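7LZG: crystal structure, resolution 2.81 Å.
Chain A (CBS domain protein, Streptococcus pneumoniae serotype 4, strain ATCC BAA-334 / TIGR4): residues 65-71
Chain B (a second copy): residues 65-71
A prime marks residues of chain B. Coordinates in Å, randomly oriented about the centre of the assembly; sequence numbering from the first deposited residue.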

# COMPACT_ATOMS: atom_id res chain seq x y z
N GLY A 65 -5.51 4.63 -8.86
CA GLY A 65 -6.05 4.92 -7.55
C GLY A 65 -6.51 6.36 -7.48
O GLY A 65 -6.39 7.11 -8.44
N LEU A 66 -7.05 6.73 -6.32
CA LEU A 66 -7.44 8.12 -6.11
C LEU A 66 -6.24 9.05 -6.24
O LEU A 66 -6.39 10.18 -6.70
N ARG A 67 -5.05 8.58 -5.86
CA ARG A 67 -3.85 9.39 -6.00
C ARG A 67 -3.62 9.77 -7.46
O ARG A 67 -3.33 10.93 -7.78
N ASP A 68 -3.77 8.80 -8.37
CA ASP A 68 -3.57 9.09 -9.79
C ASP A 68 -4.68 9.97 -10.34
O ASP A 68 -4.42 10.87 -11.15
N ILE A 69 -5.92 9.74 -9.90
CA ILE A 69 -7.04 10.52 -10.41
C ILE A 69 -6.99 11.95 -9.88
O ILE A 69 -7.10 12.91 -10.65
N MSE A 70 -6.82 12.11 -8.57
CA MSE A 70 -6.80 13.44 -7.98
C MSE A 70 -5.60 14.24 -8.47
O MSE A 70 -5.69 15.45 -8.63
N ALA A 71 -4.48 13.55 -8.71
CA ALA A 71 -3.31 14.24 -9.27
C ALA A 71 -3.61 14.80 -10.65
O ALA A 71 -3.27 15.94 -10.95
N GLY B 65 -5.89 9.64 4.25
CA GLY B 65 -5.65 9.41 2.84
C GLY B 65 -6.69 10.12 2.01
O GLY B 65 -7.61 10.76 2.53
N LEU B 66 -6.54 10.01 0.69
CA LEU B 66 -7.49 10.64 -0.22
C LEU B 66 -8.87 10.01 -0.11
O LEU B 66 -9.88 10.71 -0.28
N ARG B 67 -8.94 8.70 0.16
CA ARG B 67 -10.24 8.06 0.34
C ARG B 67 -10.98 8.65 1.53
O ARG B 67 -12.20 8.84 1.49
N ASP B 68 -10.25 8.97 2.60
CA ASP B 68 -10.87 9.58 3.77
C ASP B 68 -11.45 10.94 3.44
O ASP B 68 -12.57 11.27 3.85
N ILE B 69 -10.71 11.75 2.68
CA ILE B 69 -11.21 13.06 2.27
C ILE B 69 -12.36 12.91 1.28
O ILE B 69 -13.38 13.59 1.38
N MSE B 70 -12.20 12.01 0.30
CA MSE B 70 -13.20 11.85 -0.75
C MSE B 70 -14.51 11.30 -0.21
O MSE B 70 -15.58 11.80 -0.55
N ALA B 71 -14.43 10.27 0.63
CA ALA B 71 -15.64 9.69 1.21
C ALA B 71 -16.32 10.65 2.17
O ALA B 71 -17.54 10.60 2.32

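This is a small, largely apolar contact between the first turns of two equivalent helices, built on leucine and selenomethionine and without a hydrogen bond across it. The helix axes approach to 10.8 Å, with 63° between their N-to-C directions. Leu66 CA and Leu66′ CA are the nearest CA pair, 6.4 Å apart, and Leu66 CB lies 4.0 Å from Leu66′ CB. Both leucines point toward the partner and adopt the same rotamer, m at chi1 and t at chi2. Each reaches over the other helix: Leu66 CD1 lies 3.6 Å from Arg67′ CA, and Leu66′ CD1 lies 3.6 Å from Arg67 CA. A branched, compact side chain suits this place, since it can fill space against backbone as well as side chain.

One turn on, Met70 and Met70′, both selenomethionine, also point inward. Their flexible, unbranched chains break the symmetry: Met70 is m at all three chi angles, whereas Met70′ has chi1 between wells at -125°, then p and p. Met70′ CE thereby comes 3.9 Å from Met70 CG, which also packs 4.0 Å from Leu66′ CD1.

Arg67 and Arg67′ leave sideways, their aliphatic bases beside the leucines, and carry their charged ends away to NH1 hydrogen bonds elsewhere in the structure. Asp68 and Asp68′ point away, their carboxylates suited to accept from the N-cap glycine: Asp68′ OD2 bonds Gly65′ N (2.8 Å), while the Gly65 N to Asp68 OD2 bond (3.2 Å) is weak.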

# COMPACT_ATOMS: atom_id res chain seq x y z
CB LEU A 66 -8.09 8.28 -4.74
CG LEU A 66 -9.51 7.73 -4.63
CD1 LEU A 66 -10.03 7.89 -3.22
CD2 LEU A 66 -10.43 8.43 -5.62
CB ARG A 67 -2.64 8.64 -5.44
CG ARG A 67 -1.39 9.50 -5.27
CD ARG A 67 -0.27 8.74 -4.58
NE ARG A 67 0.27 7.67 -5.42
CZ ARG A 67 1.29 7.82 -6.26
NH1 ARG A 67 1.90 8.99 -6.40
NH2 ARG A 67 1.70 6.78 -6.97
CB ASP A 68 -3.49 7.78 -10.58
CG ASP A 68 -2.47 6.82 -10.01
OD1 ASP A 68 -1.42 7.28 -9.52
OD2 ASP A 68 -2.73 5.60 -10.03
CB ILE A 69 -8.37 9.83 -10.05
CG1 ILE A 69 -8.55 8.56 -10.87
CG2 ILE A 69 -9.54 10.79 -10.26
CD1 ILE A 69 -9.86 7.84 -10.62
CB MSE A 70 -6.79 13.36 -6.45
CG MSE A 70 -8.03 12.70 -5.86
SE MSE A 70 -9.67 13.24 -6.76
CE MSE A 70 -9.83 15.05 -6.07
CB ALA A 71 -2.12 13.29 -9.33
CB LEU B 66 -6.97 10.57 -1.65
CG LEU B 66 -5.85 11.56 -1.94
CD1 LEU B 66 -5.28 11.31 -3.33
CD2 LEU B 66 -6.37 12.98 -1.82
CB ARG B 67 -10.07 6.55 0.50
CG ARG B 67 -11.37 5.81 0.77
CD ARG B 67 -11.14 4.32 0.92
NE ARG B 67 -10.12 4.03 1.92
CZ ARG B 67 -9.80 2.81 2.33
NH1 ARG B 67 -10.42 1.74 1.87
NH2 ARG B 67 -8.84 2.66 3.24
CB ASP B 68 -9.86 9.68 4.91
CG ASP B 68 -9.27 8.34 5.28
OD1 ASP B 68 -10.04 7.41 5.58
OD2 ASP B 68 -8.02 8.21 5.26
CB ILE B 69 -10.07 13.91 1.70
CG1 ILE B 69 -8.95 14.07 2.74
CG2 ILE B 69 -10.58 15.26 1.24
CD1 ILE B 69 -7.82 14.96 2.29
CB MSE B 70 -12.66 10.93 -1.85
CG MSE B 70 -12.70 11.54 -3.24
SE MSE B 70 -11.93 13.34 -3.28
CE MSE B 70 -10.13 12.93 -2.64
CB ALA B 71 -15.31 8.37 1.91